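Local structure of FERM, RhoGEF and pleckstrin domain protein 2 (Danio rerio, 6D21) at residues 225-230 with 279-284; 205-208 with 213-216; 138-143 with 159-164; 142-147 with 151-156. The protein probably activates RAC1 as a guanine nucleotide exchange factor in semaphorin response and actin remodelling, this chain being its FERM domain, a module linked to membrane targeting. All blocks are in the same frame, centred on the assembly; numbering follows the deposited sequence.

Contact 1: 225-230 with 279-284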
loop_
_atom_site.group_PDB
_atom_site.type_symbol
_atom_site.label_atom_id
_atom_site.label_comp_id
_atom_site.label_asym_id
_atom_site.label_seq_id
_atom_site.Cartn_x
_atom_site.Cartn_y
_atom_site.Cartn_z
ATOM N N PHE A 225 -18.615 -5.160 -2.101
ATOM C CA PHE A 225 -19.717 -4.523 -1.378
ATOM C C PHE A 225 -19.438 -3.044 -1.206
ATOM O O PHE A 225 -18.594 -2.647 -0.395
ATOM C CB PHE A 225 -19.925 -5.192 -0.018
ATOM C CG PHE A 225 -20.051 -6.686 -0.106
ATOM C CD1 PHE A 225 -21.171 -7.264 -0.680
ATOM C CD2 PHE A 225 -19.037 -7.514 0.361
ATOM C CE1 PHE A 225 -21.293 -8.649 -0.777
ATOM C CE2 PHE A 225 -19.150 -8.899 0.266
ATOM C CZ PHE A 225 -20.279 -9.464 -0.307
ATOM N N ASN A 226 -20.135 -2.230 -1.991
ATOM C CA ASN A 226 -19.971 -0.790 -1.933
ATOM C C ASN A 226 -20.422 -0.270 -0.593
ATOM O O ASN A 226 -21.248 -0.903 0.068
ATOM C CB ASN A 226 -20.760 -0.106 -3.045
ATOM C CG ASN A 226 -20.330 -0.553 -4.417
ATOM O OD1 ASN A 226 -19.168 -0.402 -4.796
ATOM N ND2 ASN A 226 -21.260 -1.133 -5.169
ATOM N N TRP A 227 -19.886 0.878 -0.193
ATOM C CA TRP A 227 -20.290 1.493 1.067
ATOM C C TRP A 227 -21.797 1.665 1.150
ATOM O O TRP A 227 -22.388 1.463 2.210
ATOM C CB TRP A 227 -19.627 2.852 1.259
ATOM C CG TRP A 227 -18.144 2.834 1.281
ATOM C CD1 TRP A 227 -17.313 3.500 0.430
ATOM C CD2 TRP A 227 -17.298 2.118 2.194
ATOM N NE1 TRP A 227 -16.002 3.256 0.760
ATOM C CE2 TRP A 227 -15.965 2.408 1.836
ATOM C CE3 TRP A 227 -17.537 1.267 3.275
ATOM C CZ2 TRP A 227 -14.873 1.880 2.526
ATOM C CZ3 TRP A 227 -16.446 0.738 3.959
ATOM C CH2 TRP A 227 -15.136 1.047 3.584
ATOM N N SER A 228 -22.410 2.048 0.029
ATOM C CA SER A 228 -23.854 2.285 -0.019
ATOM C C SER A 228 -24.650 1.024 0.324
ATOM O O SER A 228 -25.776 1.109 0.827
ATOM C CB SER A 228 -24.274 2.792 -1.402
ATOM O OG SER A 228 -23.996 1.813 -2.391
ATOM N N LYS A 229 -24.063 -0.140 0.047
ATOM C CA LYS A 229 -24.728 -1.413 0.311
ATOM C C LYS A 229 -24.453 -1.961 1.708
ATOM O O LYS A 229 -25.076 -2.932 2.125
ATOM C CB LYS A 229 -24.319 -2.454 -0.731
ATOM C CG LYS A 229 -24.700 -2.066 -2.149
ATOM C CD LYS A 229 -24.260 -3.118 -3.158
ATOM C CE LYS A 229 -25.063 -3.003 -4.452
ATOM N NZ LYS A 229 -26.455 -2.503 -4.225
ATOM N N ILE A 230 -23.517 -1.350 2.428
ATOM C CA ILE A 230 -23.164 -1.833 3.760
ATOM C C ILE A 230 -23.913 -1.074 4.854
ATOM O O ILE A 230 -23.753 0.138 4.995
ATOM C CB ILE A 230 -21.645 -1.730 4.014
ATOM C CG1 ILE A 230 -20.888 -2.622 3.026
ATOM C CG2 ILE A 230 -21.319 -2.108 5.467
ATOM C CD1 ILE A 230 -19.387 -2.412 2.997
ATOM N N PHE A 279 -12.378 7.974 5.835
ATOM C CA PHE A 279 -11.524 8.748 4.933
ATOM C C PHE A 279 -12.241 9.075 3.616
ATOM O O PHE A 279 -12.262 10.239 3.165
ATOM C CB PHE A 279 -10.207 7.999 4.661
ATOM C CG PHE A 279 -9.259 8.750 3.775
ATOM C CD1 PHE A 279 -8.463 9.759 4.290
ATOM C CD2 PHE A 279 -9.176 8.461 2.425
ATOM C CE1 PHE A 279 -7.600 10.455 3.481
ATOM C CE2 PHE A 279 -8.316 9.161 1.604
ATOM C CZ PHE A 279 -7.530 10.156 2.129
ATOM N N PHE A 280 -12.875 8.065 3.023
ATOM C CA PHE A 280 -13.481 8.240 1.700
ATOM C C PHE A 280 -14.945 8.681 1.656
ATOM O O PHE A 280 -15.455 8.966 0.571
ATOM C CB PHE A 280 -13.349 6.948 0.900
ATOM C CG PHE A 280 -11.943 6.666 0.454
ATOM C CD1 PHE A 280 -11.357 7.439 -0.539
ATOM C CD2 PHE A 280 -11.204 5.654 1.040
ATOM C CE1 PHE A 280 -10.064 7.194 -0.963
ATOM C CE2 PHE A 280 -9.906 5.389 0.608
ATOM C CZ PHE A 280 -9.339 6.164 -0.388
ATOM N N ARG A 281 -15.620 8.737 2.800
ATOM C CA ARG A 281 -17.061 9.042 2.817
ATOM C C ARG A 281 -17.470 10.164 3.763
ATOM O O ARG A 281 -18.418 10.896 3.488
ATOM C CB ARG A 281 -17.867 7.791 3.187
ATOM C CG ARG A 281 -17.674 6.620 2.252
ATOM C CD ARG A 281 -18.320 6.871 0.900
ATOM N NE ARG A 281 -19.768 6.666 0.949
ATOM C CZ ARG A 281 -20.528 6.415 -0.116
ATOM N NH1 ARG A 281 -19.978 6.339 -1.321
ATOM N NH2 ARG A 281 -21.834 6.228 0.023
ATOM N N LEU A 282 -16.787 10.295 4.889
ATOM C CA LEU A 282 -17.232 11.256 5.904
ATOM C C LEU A 282 -16.388 12.521 5.916
ATOM O O LEU A 282 -15.173 12.465 5.750
ATOM C CB LEU A 282 -17.195 10.609 7.286
ATOM C CG LEU A 282 -17.945 9.282 7.401
ATOM C CD1 LEU A 282 -17.873 8.765 8.832
ATOM C CD2 LEU A 282 -19.401 9.468 6.956
ATOM N N LEU A 283 -17.023 13.664 6.121
ATOM C CA LEU A 283 -16.264 14.889 6.338
ATOM C C LEU A 283 -15.909 15.014 7.824
ATOM O O LEU A 283 -16.652 15.617 8.601
ATOM C CB LEU A 283 -17.053 16.103 5.848
ATOM C CG LEU A 283 -16.938 16.310 4.336
ATOM C CD1 LEU A 283 -18.262 16.783 3.753
ATOM C CD2 LEU A 283 -15.810 17.285 4.018
ATOM N N ASP A 284 -14.781 14.406 8.199
ATOM C CA ASP A 284 -14.280 14.353 9.584
ATOM C C ASP A 284 -15.371 14.126 10.631
ATOM O O ASP A 284 -15.730 15.043 11.375
ATOM C CB ASP A 284 -13.504 15.631 9.929
ATOM C CG ASP A 284 -12.400 15.934 8.930
ATOM O OD1 ASP A 284 -12.142 15.084 8.052
ATOM O OD2 ASP A 284 -11.778 17.013 9.039
#
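W227 and R281 pack together where the C-terminal helix 263-281 of the PH-like lobe of the FERM domain ends beside the 3-10 turn that follows strand 220-226. The tight part is aliphatic against aromatic. R281 CG stands over the face of the W227 pyrrole ring, 4.0 Å from its centroid and 26° off the ring normal, which meets the geometry of a CH-pi contact. R281 CD comes in beside it, 3.5 Å from W227 CD1. The arginine chain bends at chi2 and again at chi3, and this double turn carries the head group back over the base of the tryptophan instead of letting it run straight out. The guanidinium plane lies 46° from that of the indole, too steep for a stack, and the two groups touch through W227 CB instead, 3.8 Å above the guanidinium plane and off toward its rim. W227 is buried, its NE1 hydrogen-bonded to H210 O and its ring met edge-to-face by H277. The loose side lies toward S228. That residue and R281 are both exposed, and nothing between them is close enough for a bond: S228 N stays 4.2 Å from R281 NH2.

Contact 2: 205-208 with 213-216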
loop_
_atom_site.group_PDB
_atom_site.type_symbol
_atom_site.label_atom_id
_atom_site.label_comp_id
_atom_site.label_asym_id
_atom_site.label_seq_id
_atom_site.Cartn_x
_atom_site.Cartn_y
_atom_site.Cartn_z
ATOM N N ASN A 205 -9.844 -14.152 0.932
ATOM C CA ASN A 205 -9.162 -12.961 1.416
ATOM C C ASN A 205 -10.099 -11.773 1.420
ATOM O O ASN A 205 -10.833 -11.559 0.449
ATOM C CB ASN A 205 -7.929 -12.652 0.565
ATOM C CG ASN A 205 -6.886 -13.747 0.648
ATOM O OD1 ASN A 205 -6.202 -13.885 1.666
ATOM N ND2 ASN A 205 -6.775 -14.547 -0.413
ATOM N N LEU A 206 -10.083 -11.025 2.524
ATOM C CA LEU A 206 -10.851 -9.787 2.640
ATOM C C LEU A 206 -9.938 -8.606 2.377
ATOM O O LEU A 206 -8.737 -8.648 2.663
ATOM C CB LEU A 206 -11.505 -9.648 4.028
ATOM C CG LEU A 206 -12.526 -10.725 4.414
ATOM C CD1 LEU A 206 -13.135 -10.460 5.796
ATOM C CD2 LEU A 206 -13.613 -10.807 3.344
ATOM N N ALA A 207 -10.514 -7.545 1.830
ATOM C CA ALA A 207 -9.765 -6.330 1.614
ATOM C C ALA A 207 -10.718 -5.150 1.638
ATOM O O ALA A 207 -11.933 -5.300 1.431
ATOM C CB ALA A 207 -8.995 -6.392 0.282
ATOM N N VAL A 208 -10.167 -3.972 1.881
ATOM C CA VAL A 208 -10.975 -2.763 1.895
ATOM C C VAL A 208 -10.294 -1.748 0.993
ATOM O O VAL A 208 -9.061 -1.706 0.905
ATOM C CB VAL A 208 -11.178 -2.216 3.340
ATOM C CG1 VAL A 208 -9.827 -1.860 4.001
ATOM C CG2 VAL A 208 -12.157 -1.028 3.337
ATOM N N LEU A 213 -15.821 -2.872 0.560
ATOM C CA LEU A 213 -15.101 -4.110 0.880
ATOM C C LEU A 213 -14.999 -5.034 -0.331
ATOM O O LEU A 213 -15.859 -5.030 -1.213
ATOM C CB LEU A 213 -15.757 -4.845 2.050
ATOM C CG LEU A 213 -15.250 -4.456 3.444
ATOM C CD1 LEU A 213 -15.647 -3.032 3.828
ATOM C CD2 LEU A 213 -15.745 -5.423 4.480
ATOM N N GLN A 214 -13.932 -5.816 -0.375
ATOM C CA GLN A 214 -13.771 -6.796 -1.438
ATOM C C GLN A 214 -13.527 -8.179 -0.864
ATOM O O GLN A 214 -13.001 -8.324 0.235
ATOM C CB GLN A 214 -12.621 -6.419 -2.360
ATOM C CG GLN A 214 -12.848 -5.154 -3.116
ATOM C CD GLN A 214 -11.540 -4.520 -3.543
ATOM O OE1 GLN A 214 -10.490 -4.791 -2.963
ATOM N NE2 GLN A 214 -11.597 -3.668 -4.559
ATOM N N VAL A 215 -13.922 -9.189 -1.630
ATOM C CA VAL A 215 -13.734 -10.570 -1.242
ATOM C C VAL A 215 -12.970 -11.282 -2.340
ATOM O O VAL A 215 -13.374 -11.252 -3.511
ATOM C CB VAL A 215 -15.072 -11.289 -0.999
ATOM C CG1 VAL A 215 -14.813 -12.726 -0.576
ATOM C CG2 VAL A 215 -15.883 -10.554 0.051
ATOM N N PHE A 216 -11.862 -11.910 -1.968
ATOM C CA PHE A 216 -11.061 -12.645 -2.934
ATOM C C PHE A 216 -11.000 -14.112 -2.596
ATOM O O PHE A 216 -10.934 -14.483 -1.429
ATOM C CB PHE A 216 -9.644 -12.097 -2.992
ATOM C CG PHE A 216 -9.526 -10.775 -3.676
ATOM C CD1 PHE A 216 -9.767 -9.596 -2.983
ATOM C CD2 PHE A 216 -9.133 -10.704 -5.005
ATOM C CE1 PHE A 216 -9.634 -8.373 -3.607
ATOM C CE2 PHE A 216 -8.995 -9.487 -5.638
ATOM C CZ PHE A 216 -9.249 -8.313 -4.942
HETATM O O HOH W 1 -8.208 -3.211 -2.021
#
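N205 and F216 form an antiparallel hydrogen-bonded pair in the hairpin of strands 203-209 and 212-217, part of the PH-like lobe, and each satisfies both backbone polar atoms of the other. N205 N gives to F216 O at 2.6 Å, and F216 N returns the bond to N205 O at 2.7 Å. A207 and Q214 repeat the pattern less evenly. Q214 N reaches A207 O at 2.7 Å with a nearly straight N-H (169°), whereas A207 N to Q214 O stretches to 3.1 Å and bends to 149°. The Q214 side chain, extended beyond CG, takes a water on OE1 at 2.9 Å. V208 O is at most a weak second acceptor for the same water, whose protons may also be claimed elsewhere. Alternating with these pairs, L206 with V215 and V208 with L213 are non-hydrogen-bonded; the backbones of L206, L213 and V215 turn outward instead, L206 bonding to H194, L213 to F225 and V215 to I222 and N223. Their side chains share a face. L206 CD2 and V215 CG2 lie side by side 4.0 Å apart, while V208 sets CG2 anti to its own N and thereby presents it to L213 CD1 at 4.1 Å. Helix 263-281 packs on this apolar face through F269, N272, C273 and H276, and strands 194-197 and 220-226 flank the hairpin in the sheet.

Contact 3: 138-143 with 159-164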
loop_
_atom_site.group_PDB
_atom_site.type_symbol
_atom_site.label_atom_id
_atom_site.label_comp_id
_atom_site.label_asym_id
_atom_site.label_seq_id
_atom_site.Cartn_x
_atom_site.Cartn_y
_atom_site.Cartn_z
ATOM N N LEU A 138 23.713 -0.591 -23.256
ATOM C CA LEU A 138 24.678 -0.857 -22.188
ATOM C C LEU A 138 24.213 -0.378 -20.809
ATOM O O LEU A 138 24.420 -1.069 -19.810
ATOM C CB LEU A 138 26.031 -0.211 -22.526
ATOM C CG LEU A 138 26.752 -0.714 -23.783
ATOM C CD1 LEU A 138 27.995 0.123 -24.096
ATOM C CD2 LEU A 138 27.121 -2.183 -23.637
ATOM N N ALA A 139 23.593 0.801 -20.755
ATOM C CA ALA A 139 23.148 1.383 -19.485
ATOM C C ALA A 139 21.927 0.670 -18.912
ATOM O O ALA A 139 21.752 0.605 -17.693
ATOM C CB ALA A 139 22.849 2.861 -19.654
ATOM N N ASP A 140 21.075 0.145 -19.787
ATOM C CA ASP A 140 19.897 -0.591 -19.336
ATOM C C ASP A 140 20.294 -1.937 -18.731
ATOM O O ASP A 140 19.778 -2.328 -17.689
ATOM C CB ASP A 140 18.907 -0.792 -20.487
ATOM C CG ASP A 140 18.021 0.425 -20.713
ATOM O OD1 ASP A 140 18.530 1.564 -20.650
ATOM O OD2 ASP A 140 16.806 0.241 -20.937
ATOM N N ARG A 141 21.221 -2.639 -19.376
ATOM C CA ARG A 141 21.678 -3.917 -18.847
ATOM C C ARG A 141 22.421 -3.733 -17.521
ATOM O O ARG A 141 22.266 -4.540 -16.595
ATOM C CB ARG A 141 22.554 -4.630 -19.876
ATOM C CG ARG A 141 21.788 -4.995 -21.137
ATOM C CD ARG A 141 22.658 -5.553 -22.247
ATOM N NE ARG A 141 21.838 -5.806 -23.428
ATOM C CZ ARG A 141 21.154 -6.926 -23.636
ATOM N NH1 ARG A 141 21.209 -7.916 -22.754
ATOM N NH2 ARG A 141 20.419 -7.061 -24.733
ATOM N N GLU A 142 23.210 -2.664 -17.422
ATOM C CA GLU A 142 23.927 -2.360 -16.183
ATOM C C GLU A 142 22.947 -2.037 -15.055
ATOM O O GLU A 142 23.096 -2.515 -13.928
ATOM C CB GLU A 142 24.897 -1.205 -16.394
ATOM N N PHE A 143 21.941 -1.231 -15.369
ATOM C CA PHE A 143 20.923 -0.882 -14.389
ATOM C C PHE A 143 20.168 -2.115 -13.873
ATOM O O PHE A 143 19.955 -2.263 -12.667
ATOM C CB PHE A 143 19.938 0.128 -14.983
ATOM C CG PHE A 143 18.865 0.574 -14.015
ATOM C CD1 PHE A 143 19.132 1.551 -13.071
ATOM C CD2 PHE A 143 17.591 0.023 -14.060
ATOM C CE1 PHE A 143 18.157 1.971 -12.185
ATOM C CE2 PHE A 143 16.600 0.435 -13.172
ATOM C CZ PHE A 143 16.883 1.416 -12.235
ATOM N N LYS A 159 12.344 -8.185 -22.350
ATOM C CA LYS A 159 11.073 -7.526 -22.609
ATOM C C LYS A 159 11.013 -6.139 -21.992
ATOM O O LYS A 159 10.475 -5.206 -22.593
ATOM C CB LYS A 159 9.907 -8.344 -22.080
ATOM C CG LYS A 159 8.606 -7.867 -22.669
ATOM C CD LYS A 159 7.400 -8.446 -21.990
ATOM C CE LYS A 159 6.168 -7.728 -22.503
ATOM N NZ LYS A 159 6.021 -7.912 -23.979
ATOM N N ILE A 160 11.535 -6.014 -20.779
ATOM C CA ILE A 160 11.611 -4.720 -20.129
ATOM C C ILE A 160 12.374 -3.717 -20.992
ATOM O O ILE A 160 11.931 -2.584 -21.157
ATOM C CB ILE A 160 12.273 -4.830 -18.745
ATOM C CG1 ILE A 160 11.348 -5.576 -17.773
ATOM C CG2 ILE A 160 12.584 -3.462 -18.168
ATOM C CD1 ILE A 160 11.962 -5.802 -16.411
ATOM N N MET A 161 13.500 -4.141 -21.566
ATOM C CA MET A 161 14.343 -3.224 -22.337
ATOM C C MET A 161 13.702 -2.906 -23.679
ATOM O O MET A 161 13.715 -1.763 -24.128
ATOM C CB MET A 161 15.748 -3.807 -22.528
ATOM C CG MET A 161 16.609 -3.759 -21.263
ATOM S SD MET A 161 18.242 -4.503 -21.461
ATOM C CE MET A 161 17.817 -6.223 -21.740
ATOM N N GLU A 162 13.141 -3.931 -24.309
ATOM C CA GLU A 162 12.388 -3.774 -25.541
ATOM C C GLU A 162 11.317 -2.695 -25.381
ATOM O O GLU A 162 11.229 -1.770 -26.189
ATOM C CB GLU A 162 11.758 -5.114 -25.947
ATOM C CG GLU A 162 11.019 -5.113 -27.266
ATOM C CD GLU A 162 10.458 -6.487 -27.627
ATOM O OE1 GLU A 162 10.580 -7.433 -26.812
ATOM O OE2 GLU A 162 9.897 -6.621 -28.736
ATOM N N LEU A 163 10.517 -2.802 -24.326
ATOM C CA LEU A 163 9.471 -1.821 -24.074
ATOM C C LEU A 163 10.039 -0.433 -23.740
ATOM O O LEU A 163 9.441 0.588 -24.081
ATOM C CB LEU A 163 8.562 -2.300 -22.944
ATOM C CG LEU A 163 7.710 -3.524 -23.270
ATOM C CD1 LEU A 163 6.938 -3.984 -22.038
ATOM C CD2 LEU A 163 6.761 -3.203 -24.416
ATOM N N HIS A 164 11.188 -0.401 -23.073
ATOM C CA HIS A 164 11.827 0.863 -22.708
ATOM C C HIS A 164 12.255 1.667 -23.957
ATOM O O HIS A 164 12.404 2.880 -23.897
ATOM C CB HIS A 164 13.027 0.595 -21.798
ATOM C CG HIS A 164 13.735 1.831 -21.334
ATOM N ND1 HIS A 164 15.050 1.821 -20.921
ATOM C CD2 HIS A 164 13.314 3.114 -21.215
ATOM C CE1 HIS A 164 15.408 3.041 -20.562
ATOM N NE2 HIS A 164 14.373 3.845 -20.734
#
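H164 sets CG anti to the backbone N (chi1 -178°), beside the carbonyl carbon, while D140 swings CG beside its backbone N, and between them the two torsions bring carboxylate and imidazole together. H164 ND1 donates to D140 OD2, which lies at the ring edge close to its plane. The 2.4 Å between H164 ND1 and D140 OD2 is too short to be taken literally, but the two flat groups are only 14° apart, as expected for an in-plane bond. H164 NE2 is used as well, toward G133 O, and a ring engaged at both nitrogens beside an aspartate would probably lean toward the charged imidazolium. Beside this pair M161 reaches across to the other helix. Its CG rests 3.8 Å from D140 CB and its SD 3.6 Å from R141 CG; the bend at chi3 then places CE 3.8 Å above the centre of the guanidinium of R141. R141 NE is salt-bridged to D137. Without the M161 thioether, as with an alanine here, a gap is likely to open beside D140 and one face of the R141 guanidinium to lose its apolar cover. The segments 138-143 and 159-164, on helices 137-146 and 157-164 of the central FERM lobe, have N-to-C directions 140° apart and axes 10.8 Å apart at closest approach, and helix 117-132 closes over D140 and H164 through I132 and V128.

Contact 4: 142-147 with 151-156; sequences EFLKMN and PCQEHV
The turn between helices 137-146 and 157-164 of the central FERM lobe is closed by Q153, whose carboxamide reaches back to N147, just past the end of helix 137-146. Q153 is extended beyond CG, with CG anti to the backbone N (chi1 165°), and this long reach delivers the amide to the helix end. Q153 NE2 donates to N147 O at 3.1 Å; the acceptor lies close to the glutamine's amide plane, the donor in the carbonyl plane, and the bond is nearly straight. L144 O is just as close to Q153 NE2, at 3.0 Å, but the angle is too poor for a hydrogen bond. The apolar side of L144 lies against the same nitrogen, with CD2 3.7 Å from NE2. The rest of the amide is spoken for by neighbouring loop and helix: OE1 accepts from L149 N and L150 N, and NE2 also bonds to Q157 OE1, so a buried polar group is gripped at both ends. Were Q153 shortened to an alanine, N147 O and the L149 and L150 amides would probably be left without this partner, with a gap opened beside L144. N147 is itself tied down, since its ND2 bonds F143 O at 2.9 Å along a carbonyl lone pair while standing 3.2 Å above the plane of the F143 ring, toward its rim. Around the contact, F143 packs on V128, E131 and I132 of helix 117-132, and L144 lies against Q157 and M161 of helix 157-164.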
loop_
_atom_site.group_PDB
_atom_site.type_symbol
_atom_site.label_atom_id
_atom_site.label_comp_id
_atom_site.label_asym_id
_atom_site.label_seq_id
_atom_site.Cartn_x
_atom_site.Cartn_y
_atom_site.Cartn_z
ATOM N N GLU A 142 23.210 -2.664 -17.422
ATOM C CA GLU A 142 23.927 -2.360 -16.183
ATOM C C GLU A 142 22.947 -2.037 -15.055
ATOM O O GLU A 142 23.096 -2.515 -13.928
ATOM C CB GLU A 142 24.897 -1.205 -16.394
ATOM N N PHE A 143 21.941 -1.231 -15.369
ATOM C CA PHE A 143 20.923 -0.882 -14.389
ATOM C C PHE A 143 20.168 -2.115 -13.873
ATOM O O PHE A 143 19.955 -2.263 -12.667
ATOM C CB PHE A 143 19.938 0.128 -14.983
ATOM C CG PHE A 143 18.865 0.574 -14.015
ATOM C CD1 PHE A 143 19.132 1.551 -13.071
ATOM C CD2 PHE A 143 17.591 0.023 -14.060
ATOM C CE1 PHE A 143 18.157 1.971 -12.185
ATOM C CE2 PHE A 143 16.600 0.435 -13.172
ATOM C CZ PHE A 143 16.883 1.416 -12.235
ATOM N N LEU A 144 19.771 -3.000 -14.784
ATOM C CA LEU A 144 18.942 -4.142 -14.411
ATOM C C LEU A 144 19.748 -5.223 -13.683
ATOM O O LEU A 144 19.185 -6.021 -12.919
ATOM C CB LEU A 144 18.242 -4.721 -15.647
ATOM C CG LEU A 144 17.105 -3.871 -16.244
ATOM C CD1 LEU A 144 16.609 -4.477 -17.565
ATOM C CD2 LEU A 144 15.942 -3.702 -15.254
ATOM N N LYS A 145 21.060 -5.237 -13.912
ATOM C CA LYS A 145 21.968 -6.086 -13.148
ATOM C C LYS A 145 22.029 -5.661 -11.675
ATOM O O LYS A 145 22.078 -6.508 -10.782
ATOM C CB LYS A 145 23.378 -6.066 -13.769
ATOM N N MET A 146 22.013 -4.352 -11.428
ATOM C CA MET A 146 22.205 -3.820 -10.076
ATOM C C MET A 146 20.937 -3.284 -9.417
ATOM O O MET A 146 20.975 -2.872 -8.260
ATOM C CB MET A 146 23.260 -2.716 -10.101
ATOM C CG MET A 146 24.647 -3.221 -10.467
ATOM S SD MET A 146 25.257 -4.512 -9.357
ATOM C CE MET A 146 25.412 -3.602 -7.821
ATOM N N ASN A 147 19.823 -3.285 -10.145
ATOM C CA ASN A 147 18.530 -2.910 -9.577
ATOM C C ASN A 147 17.472 -3.985 -9.805
ATOM O O ASN A 147 17.247 -4.411 -10.935
ATOM C CB ASN A 147 18.042 -1.589 -10.174
ATOM C CG ASN A 147 18.947 -0.430 -9.843
ATOM O OD1 ASN A 147 18.641 0.374 -8.962
ATOM N ND2 ASN A 147 20.072 -0.334 -10.549
ATOM N N PRO A 151 10.164 -9.585 -8.869
ATOM C CA PRO A 151 10.584 -10.715 -8.033
ATOM C C PRO A 151 11.400 -11.757 -8.827
ATOM O O PRO A 151 12.428 -12.212 -8.339
ATOM C CB PRO A 151 9.257 -11.299 -7.542
ATOM C CG PRO A 151 8.269 -10.152 -7.632
ATOM C CD PRO A 151 8.708 -9.338 -8.813
ATOM N N CYS A 152 10.958 -12.102 -10.036
ATOM C CA CYS A 152 11.694 -13.006 -10.923
ATOM C C CYS A 152 12.049 -12.268 -12.201
ATOM O O CYS A 152 11.431 -12.473 -13.240
ATOM C CB CYS A 152 10.876 -14.250 -11.265
ATOM S SG CYS A 152 10.551 -15.393 -9.904
ATOM N N GLN A 153 13.058 -11.415 -12.123
ATOM C CA GLN A 153 13.323 -10.452 -13.182
ATOM C C GLN A 153 14.160 -10.969 -14.361
ATOM O O GLN A 153 14.029 -10.481 -15.485
ATOM C CB GLN A 153 14.001 -9.250 -12.542
ATOM C CG GLN A 153 14.666 -8.282 -13.455
ATOM C CD GLN A 153 15.060 -7.038 -12.693
ATOM O OE1 GLN A 153 14.282 -6.538 -11.886
ATOM N NE2 GLN A 153 16.275 -6.557 -12.912
ATOM N N GLU A 154 15.021 -11.948 -14.116
ATOM C CA GLU A 154 16.013 -12.319 -15.118
ATOM C C GLU A 154 15.435 -12.594 -16.510
ATOM O O GLU A 154 15.929 -12.047 -17.494
ATOM C CB GLU A 154 16.804 -13.541 -14.663
ATOM C CG GLU A 154 18.031 -13.780 -15.493
ATOM C CD GLU A 154 18.736 -15.090 -15.151
ATOM O OE1 GLU A 154 18.389 -15.738 -14.139
ATOM O OE2 GLU A 154 19.628 -15.475 -15.916
ATOM N N HIS A 155 14.393 -13.417 -16.598
ATOM C CA HIS A 155 13.887 -13.829 -17.912
ATOM C C HIS A 155 12.938 -12.800 -18.540
ATOM O O HIS A 155 12.432 -12.999 -19.647
ATOM C CB HIS A 155 13.172 -15.177 -17.809
ATOM C CG HIS A 155 11.849 -15.093 -17.119
ATOM N ND1 HIS A 155 11.731 -15.015 -15.748
ATOM C CD2 HIS A 155 10.589 -15.058 -17.611
ATOM C CE1 HIS A 155 10.450 -14.931 -15.425
ATOM N NE2 HIS A 155 9.737 -14.965 -16.538
ATOM N N VAL A 156 12.707 -11.705 -17.828
ATOM C CA VAL A 156 11.800 -10.645 -18.275
ATOM C C VAL A 156 12.608 -9.416 -18.703
ATOM O O VAL A 156 12.064 -8.437 -19.220
ATOM C CB VAL A 156 10.799 -10.272 -17.147
ATOM C CG1 VAL A 156 9.715 -9.321 -17.641
ATOM C CG2 VAL A 156 10.163 -11.531 -16.577
#

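Overall arrangement
From the N terminus, the chain first reaches contact 3, which closes helix 137-146 against helix 157-164. Contact 4 is nearly nested inside it, opening on the shared residues 142-143 and closing the intervening turn earlier; the two touch where L144 packs on I160 and M161. Both belong to the central lobe. In series come contact 2, a short hairpin closure, and contact 1, which spans 48 residues to tie the 3-10 turn after strand 220-226 to the end of helix 263-281. These two share the PH-like sheet and touch through W227 and V208. Contacts 1 and 3 lie on opposite sides of the chain centre, their centres about 43 Å apart.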